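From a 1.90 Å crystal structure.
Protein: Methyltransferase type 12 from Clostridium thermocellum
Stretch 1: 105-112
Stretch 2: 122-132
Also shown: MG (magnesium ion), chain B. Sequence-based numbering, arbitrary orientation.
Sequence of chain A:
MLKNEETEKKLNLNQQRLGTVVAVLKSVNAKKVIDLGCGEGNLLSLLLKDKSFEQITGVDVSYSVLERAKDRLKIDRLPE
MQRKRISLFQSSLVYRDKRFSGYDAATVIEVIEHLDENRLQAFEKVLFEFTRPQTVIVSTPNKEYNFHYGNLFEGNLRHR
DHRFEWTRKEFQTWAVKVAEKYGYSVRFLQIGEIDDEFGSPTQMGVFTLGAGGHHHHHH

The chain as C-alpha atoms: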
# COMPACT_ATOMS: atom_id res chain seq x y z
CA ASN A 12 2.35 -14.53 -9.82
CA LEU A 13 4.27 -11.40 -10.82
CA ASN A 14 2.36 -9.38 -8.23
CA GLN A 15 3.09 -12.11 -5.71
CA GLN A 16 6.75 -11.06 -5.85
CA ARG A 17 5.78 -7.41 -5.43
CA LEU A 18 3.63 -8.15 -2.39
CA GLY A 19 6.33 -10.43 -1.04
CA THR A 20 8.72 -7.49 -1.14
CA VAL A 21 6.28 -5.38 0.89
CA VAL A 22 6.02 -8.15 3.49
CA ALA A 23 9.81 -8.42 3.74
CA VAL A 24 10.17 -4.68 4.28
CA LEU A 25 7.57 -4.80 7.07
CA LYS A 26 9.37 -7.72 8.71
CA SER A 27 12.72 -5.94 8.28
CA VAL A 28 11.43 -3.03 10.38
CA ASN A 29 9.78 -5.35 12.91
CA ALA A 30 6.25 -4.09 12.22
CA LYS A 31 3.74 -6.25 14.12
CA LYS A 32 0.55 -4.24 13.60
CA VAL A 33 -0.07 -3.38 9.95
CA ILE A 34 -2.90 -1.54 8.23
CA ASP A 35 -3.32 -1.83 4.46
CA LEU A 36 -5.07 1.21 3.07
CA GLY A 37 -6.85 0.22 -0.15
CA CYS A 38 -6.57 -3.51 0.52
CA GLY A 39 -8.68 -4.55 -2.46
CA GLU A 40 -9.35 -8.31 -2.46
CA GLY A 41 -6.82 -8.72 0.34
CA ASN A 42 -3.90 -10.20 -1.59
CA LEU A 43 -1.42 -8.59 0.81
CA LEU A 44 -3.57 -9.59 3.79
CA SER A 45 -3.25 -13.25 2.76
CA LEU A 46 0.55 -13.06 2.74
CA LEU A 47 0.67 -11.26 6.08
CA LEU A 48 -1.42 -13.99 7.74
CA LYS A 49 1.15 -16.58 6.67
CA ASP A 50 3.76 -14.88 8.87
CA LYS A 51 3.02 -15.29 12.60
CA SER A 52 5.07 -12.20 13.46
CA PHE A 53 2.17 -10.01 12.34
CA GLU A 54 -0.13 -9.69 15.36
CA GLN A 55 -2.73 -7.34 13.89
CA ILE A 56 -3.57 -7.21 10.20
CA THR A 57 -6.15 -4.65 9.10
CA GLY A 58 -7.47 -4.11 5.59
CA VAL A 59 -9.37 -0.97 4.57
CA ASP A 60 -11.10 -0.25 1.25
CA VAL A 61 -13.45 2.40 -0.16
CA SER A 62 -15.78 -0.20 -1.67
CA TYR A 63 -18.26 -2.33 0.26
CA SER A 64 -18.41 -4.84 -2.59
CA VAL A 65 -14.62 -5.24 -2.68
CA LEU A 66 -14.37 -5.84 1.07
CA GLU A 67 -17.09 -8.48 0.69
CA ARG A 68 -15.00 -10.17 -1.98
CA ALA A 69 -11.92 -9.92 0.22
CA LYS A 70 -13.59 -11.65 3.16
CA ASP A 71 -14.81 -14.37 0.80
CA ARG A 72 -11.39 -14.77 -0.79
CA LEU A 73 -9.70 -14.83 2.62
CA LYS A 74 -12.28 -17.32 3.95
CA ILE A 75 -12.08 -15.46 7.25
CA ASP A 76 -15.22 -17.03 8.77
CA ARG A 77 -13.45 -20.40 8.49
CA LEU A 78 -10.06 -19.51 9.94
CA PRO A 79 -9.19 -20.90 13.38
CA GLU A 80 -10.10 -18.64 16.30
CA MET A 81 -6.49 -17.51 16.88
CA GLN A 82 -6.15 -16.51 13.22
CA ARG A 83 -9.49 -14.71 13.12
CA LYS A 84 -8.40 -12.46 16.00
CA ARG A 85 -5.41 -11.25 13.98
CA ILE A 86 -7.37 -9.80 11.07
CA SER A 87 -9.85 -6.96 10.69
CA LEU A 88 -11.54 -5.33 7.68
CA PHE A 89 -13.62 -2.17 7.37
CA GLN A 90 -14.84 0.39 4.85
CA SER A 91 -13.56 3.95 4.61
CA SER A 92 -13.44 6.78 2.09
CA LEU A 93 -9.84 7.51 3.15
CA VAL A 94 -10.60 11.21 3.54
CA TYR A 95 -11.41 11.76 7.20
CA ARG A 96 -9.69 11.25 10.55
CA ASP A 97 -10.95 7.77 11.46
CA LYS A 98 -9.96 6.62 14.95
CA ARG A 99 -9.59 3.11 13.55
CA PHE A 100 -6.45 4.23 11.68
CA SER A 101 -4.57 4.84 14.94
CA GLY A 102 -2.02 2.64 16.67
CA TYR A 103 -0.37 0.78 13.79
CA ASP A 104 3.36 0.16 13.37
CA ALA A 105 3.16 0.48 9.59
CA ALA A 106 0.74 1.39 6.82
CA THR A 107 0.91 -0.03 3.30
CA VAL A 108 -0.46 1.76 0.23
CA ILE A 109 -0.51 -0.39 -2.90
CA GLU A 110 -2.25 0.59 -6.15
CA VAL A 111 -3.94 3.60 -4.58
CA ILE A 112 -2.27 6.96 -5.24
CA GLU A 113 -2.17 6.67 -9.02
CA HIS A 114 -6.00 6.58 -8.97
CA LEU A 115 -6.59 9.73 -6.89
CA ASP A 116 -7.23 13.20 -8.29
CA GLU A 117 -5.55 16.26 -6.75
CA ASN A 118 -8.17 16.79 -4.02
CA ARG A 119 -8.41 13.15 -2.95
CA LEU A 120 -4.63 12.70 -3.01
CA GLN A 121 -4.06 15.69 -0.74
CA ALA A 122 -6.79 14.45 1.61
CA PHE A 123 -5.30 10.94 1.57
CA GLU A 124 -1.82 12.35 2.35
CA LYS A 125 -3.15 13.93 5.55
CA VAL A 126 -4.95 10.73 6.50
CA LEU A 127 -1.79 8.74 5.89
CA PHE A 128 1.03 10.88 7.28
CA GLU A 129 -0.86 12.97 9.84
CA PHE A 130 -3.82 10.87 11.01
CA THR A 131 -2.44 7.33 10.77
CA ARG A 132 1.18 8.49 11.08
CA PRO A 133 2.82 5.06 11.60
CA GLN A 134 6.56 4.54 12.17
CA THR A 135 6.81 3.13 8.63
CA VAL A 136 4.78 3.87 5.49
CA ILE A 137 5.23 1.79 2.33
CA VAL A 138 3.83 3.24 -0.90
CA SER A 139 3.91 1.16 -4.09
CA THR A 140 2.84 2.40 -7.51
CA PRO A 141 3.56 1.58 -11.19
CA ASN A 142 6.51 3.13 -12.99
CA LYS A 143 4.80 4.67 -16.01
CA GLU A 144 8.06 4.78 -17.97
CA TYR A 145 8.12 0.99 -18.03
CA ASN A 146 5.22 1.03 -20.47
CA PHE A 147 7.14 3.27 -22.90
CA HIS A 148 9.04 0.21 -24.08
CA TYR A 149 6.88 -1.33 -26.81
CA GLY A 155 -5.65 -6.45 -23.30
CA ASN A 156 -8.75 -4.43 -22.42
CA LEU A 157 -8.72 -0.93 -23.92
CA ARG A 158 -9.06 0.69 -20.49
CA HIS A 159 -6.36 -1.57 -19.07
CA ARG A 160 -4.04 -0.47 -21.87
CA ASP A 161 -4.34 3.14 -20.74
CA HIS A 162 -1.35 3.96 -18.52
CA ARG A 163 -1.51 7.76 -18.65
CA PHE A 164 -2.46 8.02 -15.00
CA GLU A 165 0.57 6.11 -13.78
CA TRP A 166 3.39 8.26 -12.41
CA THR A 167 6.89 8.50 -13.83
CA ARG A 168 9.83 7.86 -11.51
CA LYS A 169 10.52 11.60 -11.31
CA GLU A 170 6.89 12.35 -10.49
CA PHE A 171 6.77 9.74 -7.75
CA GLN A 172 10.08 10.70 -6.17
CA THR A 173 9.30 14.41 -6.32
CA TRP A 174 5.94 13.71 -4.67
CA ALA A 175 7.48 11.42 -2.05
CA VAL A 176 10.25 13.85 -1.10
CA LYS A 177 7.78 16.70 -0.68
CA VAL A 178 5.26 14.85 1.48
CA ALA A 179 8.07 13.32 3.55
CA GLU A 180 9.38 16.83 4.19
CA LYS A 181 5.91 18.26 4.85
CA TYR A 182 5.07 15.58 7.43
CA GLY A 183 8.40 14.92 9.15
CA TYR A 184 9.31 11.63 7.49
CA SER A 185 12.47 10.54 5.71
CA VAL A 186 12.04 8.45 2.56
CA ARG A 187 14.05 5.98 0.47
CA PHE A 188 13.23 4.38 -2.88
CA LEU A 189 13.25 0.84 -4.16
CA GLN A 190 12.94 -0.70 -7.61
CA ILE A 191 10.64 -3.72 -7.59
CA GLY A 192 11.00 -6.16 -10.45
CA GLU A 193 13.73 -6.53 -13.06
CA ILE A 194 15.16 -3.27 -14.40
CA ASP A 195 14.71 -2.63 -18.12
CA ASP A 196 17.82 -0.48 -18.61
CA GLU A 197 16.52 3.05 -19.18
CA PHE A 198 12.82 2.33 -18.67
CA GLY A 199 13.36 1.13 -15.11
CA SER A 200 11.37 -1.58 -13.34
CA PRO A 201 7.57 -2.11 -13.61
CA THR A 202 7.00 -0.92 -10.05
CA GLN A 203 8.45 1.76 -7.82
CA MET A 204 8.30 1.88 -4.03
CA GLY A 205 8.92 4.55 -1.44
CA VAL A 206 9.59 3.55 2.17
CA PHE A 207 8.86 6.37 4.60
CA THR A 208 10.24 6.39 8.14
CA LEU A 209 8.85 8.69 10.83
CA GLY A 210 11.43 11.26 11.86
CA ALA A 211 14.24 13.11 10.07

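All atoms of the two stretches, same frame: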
# COMPACT_ATOMS: atom_id res chain seq x y z
N ALA A 105 2.91 0.14 10.98
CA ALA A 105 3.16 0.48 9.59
C ALA A 105 1.88 0.49 8.78
O ALA A 105 0.92 -0.22 9.09
CB ALA A 105 4.14 -0.52 8.98
N ALA A 106 1.87 1.30 7.73
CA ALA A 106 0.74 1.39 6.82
C ALA A 106 1.28 1.08 5.43
O ALA A 106 2.38 1.52 5.07
CB ALA A 106 0.12 2.79 6.85
N THR A 107 0.53 0.31 4.66
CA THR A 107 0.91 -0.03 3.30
C THR A 107 -0.12 0.59 2.36
O THR A 107 -1.32 0.62 2.66
CB THR A 107 0.97 -1.57 3.09
OG1 THR A 107 -0.28 -2.15 3.46
CG2 THR A 107 2.09 -2.18 3.95
N VAL A 108 0.36 1.09 1.23
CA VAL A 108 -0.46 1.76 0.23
C VAL A 108 -0.05 1.21 -1.13
O VAL A 108 0.93 1.65 -1.72
CB VAL A 108 -0.19 3.28 0.28
CG1 VAL A 108 -1.09 4.01 -0.70
CG2 VAL A 108 -0.39 3.79 1.70
N ILE A 109 -0.82 0.24 -1.63
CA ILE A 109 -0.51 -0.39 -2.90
C ILE A 109 -1.64 -0.16 -3.91
O ILE A 109 -2.80 -0.41 -3.62
CB ILE A 109 -0.30 -1.91 -2.71
CG1 ILE A 109 0.72 -2.13 -1.59
CG2 ILE A 109 0.16 -2.55 -4.01
CD1 ILE A 109 0.88 -3.58 -1.17
N GLU A 110 -1.28 0.32 -5.10
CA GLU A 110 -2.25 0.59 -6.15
C GLU A 110 -3.38 1.50 -5.68
O GLU A 110 -4.56 1.21 -5.84
CB GLU A 110 -2.82 -0.73 -6.68
CG GLU A 110 -1.72 -1.68 -7.15
CD GLU A 110 -2.25 -2.95 -7.79
OE1 GLU A 110 -3.14 -3.60 -7.19
OE2 GLU A 110 -1.77 -3.30 -8.89
N VAL A 111 -2.98 2.63 -5.09
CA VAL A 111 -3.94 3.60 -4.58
C VAL A 111 -3.72 5.00 -5.13
O VAL A 111 -4.59 5.55 -5.79
CB VAL A 111 -3.90 3.71 -3.03
CG1 VAL A 111 -4.78 4.86 -2.57
CG2 VAL A 111 -4.37 2.41 -2.38
N ILE A 112 -2.54 5.58 -4.85
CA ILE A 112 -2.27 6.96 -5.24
C ILE A 112 -2.40 7.31 -6.71
O ILE A 112 -2.79 8.42 -7.03
CB ILE A 112 -0.88 7.47 -4.73
CG1 ILE A 112 0.26 6.70 -5.40
CG2 ILE A 112 -0.80 7.33 -3.22
CD1 ILE A 112 1.62 7.26 -5.08
N ALA A 122 -6.04 14.91 0.45
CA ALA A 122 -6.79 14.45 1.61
C ALA A 122 -6.18 13.14 2.13
O ALA A 122 -5.97 12.97 3.33
CB ALA A 122 -8.26 14.25 1.24
N PHE A 123 -5.88 12.22 1.21
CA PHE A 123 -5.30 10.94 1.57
C PHE A 123 -3.93 11.12 2.25
O PHE A 123 -3.59 10.38 3.17
CB PHE A 123 -5.16 10.04 0.34
CG PHE A 123 -4.57 8.69 0.65
CD1 PHE A 123 -5.26 7.77 1.44
CD2 PHE A 123 -3.31 8.34 0.15
CE1 PHE A 123 -4.71 6.52 1.73
CE2 PHE A 123 -2.75 7.09 0.44
CZ PHE A 123 -3.45 6.18 1.23
N GLU A 124 -3.14 12.08 1.77
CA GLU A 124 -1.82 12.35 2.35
C GLU A 124 -1.95 12.70 3.83
O GLU A 124 -1.18 12.22 4.66
CB GLU A 124 -1.15 13.53 1.63
CG GLU A 124 -0.82 13.28 0.16
CD GLU A 124 -0.27 14.52 -0.52
OE1 GLU A 124 -0.27 15.60 0.10
OE2 GLU A 124 0.18 14.41 -1.68
N LYS A 125 -2.92 13.55 4.16
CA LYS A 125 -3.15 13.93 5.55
C LYS A 125 -3.53 12.70 6.35
O LYS A 125 -2.97 12.43 7.42
CB LYS A 125 -4.27 14.97 5.66
CG LYS A 125 -3.94 16.34 5.13
CD LYS A 125 -5.09 17.30 5.42
CE LYS A 125 -4.82 18.70 4.88
NZ LYS A 125 -5.98 19.61 5.15
N VAL A 126 -4.50 11.95 5.83
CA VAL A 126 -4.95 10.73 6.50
C VAL A 126 -3.79 9.78 6.77
O VAL A 126 -3.68 9.18 7.85
CB VAL A 126 -6.00 9.98 5.65
CG1 VAL A 126 -6.33 8.63 6.29
CG2 VAL A 126 -7.27 10.82 5.51
N LEU A 127 -2.92 9.64 5.78
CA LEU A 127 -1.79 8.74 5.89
C LEU A 127 -0.65 9.20 6.80
O LEU A 127 -0.27 8.49 7.73
CB LEU A 127 -1.24 8.45 4.48
CG LEU A 127 -0.04 7.51 4.34
CD1 LEU A 127 -0.26 6.22 5.10
CD2 LEU A 127 0.19 7.23 2.86
N PHE A 128 -0.10 10.37 6.52
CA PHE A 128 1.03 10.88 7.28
C PHE A 128 0.73 11.71 8.53
O PHE A 128 1.61 11.91 9.36
CB PHE A 128 1.95 11.67 6.35
CG PHE A 128 2.47 10.87 5.19
CD1 PHE A 128 3.39 9.85 5.39
CD2 PHE A 128 2.02 11.12 3.89
CE1 PHE A 128 3.86 9.08 4.32
CE2 PHE A 128 2.47 10.37 2.81
CZ PHE A 128 3.39 9.34 3.02
N GLU A 129 -0.51 12.18 8.67
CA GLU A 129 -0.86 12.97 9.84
C GLU A 129 -1.80 12.22 10.78
O GLU A 129 -1.57 12.17 11.98
CB GLU A 129 -1.49 14.30 9.43
CG GLU A 129 -1.65 15.29 10.57
CD GLU A 129 -2.36 16.56 10.14
OE1 GLU A 129 -1.87 17.25 9.23
OE2 GLU A 129 -3.42 16.86 10.73
N PHE A 130 -2.85 11.62 10.22
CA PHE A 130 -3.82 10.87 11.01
C PHE A 130 -3.28 9.50 11.44
O PHE A 130 -3.15 9.22 12.63
CB PHE A 130 -5.12 10.68 10.22
CG PHE A 130 -5.80 11.97 9.82
CD1 PHE A 130 -6.87 11.95 8.93
CD2 PHE A 130 -5.39 13.19 10.35
CE1 PHE A 130 -7.52 13.13 8.57
CE2 PHE A 130 -6.04 14.38 9.99
CZ PHE A 130 -7.11 14.35 9.10
N THR A 131 -2.96 8.66 10.47
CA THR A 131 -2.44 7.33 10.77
C THR A 131 -1.03 7.46 11.34
O THR A 131 -0.72 6.89 12.39
CB THR A 131 -2.46 6.48 9.49
OG1 THR A 131 -3.74 6.65 8.85
CG2 THR A 131 -2.27 5.01 9.80
N ARG A 132 -0.19 8.22 10.65
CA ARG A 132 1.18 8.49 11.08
C ARG A 132 1.93 7.33 11.74
O ARG A 132 2.35 7.44 12.90
CB ARG A 132 1.15 9.71 12.02
CG ARG A 132 2.47 10.42 12.22
CD ARG A 132 2.25 11.75 12.95
NE ARG A 132 3.49 12.53 13.08
CZ ARG A 132 4.08 13.19 12.08
NH1 ARG A 132 3.56 13.18 10.86
NH2 ARG A 132 5.21 13.84 12.31
MG MG B . -3.81 -1.96 -2.20
O HOH W 1 -3.00 -0.75 -0.28
O HOH W 2 -3.03 -4.06 -0.99
O HOH W 3 -4.33 -3.80 -3.87

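The strand 105-109 packs against the helix of stretch 2 with their N-to-C directions at 161°, close to antiparallel, and with axes 10.3 Å apart at closest approach. That separation leaves room for one layer of packed side chains. No hydrogen bond crosses between the stretches; the contact is apolar and buries 231 Å², both sides summed. The antiparallel course is visible in the register: Ala-106 lies nearest Thr-131, near the helix's C-terminal end, with their CA atoms 7.8 Å apart, whereas Ile-112 lies nearest Phe-123, with CA atoms 8.4 Å apart.

The alternation of the strand selects which residues take part. Ala-105 directs its CA-to-CB bond away from the helix and makes no contact. Ala-106 points toward it, and its CB approaches Leu-127 CD1 at 3.9 Å and, more loosely, Thr-131 CG2 at 4.4 Å. Thr-131 presents this methyl while its OG1 donates a hydrogen bond to Val-126 O at 2.7 Å, so its polar atom is satisfied within the helix. Val-126 O also accepts from Thr-131 N at 2.8 Å, an i to i+5 bond that belongs to the wider pi-type turn at 126-131.

Thr-107 again points away. Val-108, chi1 t, points toward the helix and touches two partners: Val-108 CG1 lies 3.7 Å from Phe-123 CE2, while Val-108 CG2 lies 3.7 Å from Leu-127 CD2 and also 3.9 Å from Phe-123 CZ. Phe-123 and Leu-127 are four residues apart, about one helical turn, and both point toward the strand, so Val-108 bridges successive turns. Leu-127 in turn spans two strand residues, since its CD1 lies near both Ala-106 CB and Val-108 CG2, the latter at 4.2 Å, while its CD2 packs on Val-108.

Ile-109 does not reach the helix; its backbone serves the metal site instead. Ile-109 O binds the magnesium ion MG at 2.3 Å, and Ile-109 N donates to the oxygen of water 1 at 2.7 Å, a water that itself lies 2.4 Å from MG. Glu-110, with positive phi and psi (54/51), follows the strand and is also out of reach.

Contact resumes around Phe-123, which has the largest area covered in this contact, 64 Å². Val-111 points toward the helix and sets CG1 over one face of the ring, 4.2 Å from Phe-123 CZ. Val-108 CG1, by contrast, meets the ring at its edge, near its plane. Ile-112 points sideways, yet its CG2 comes within 4.2 Å of Phe-123 CE2. One aromatic ring thus gathers three aliphatic side chains from stretch 1.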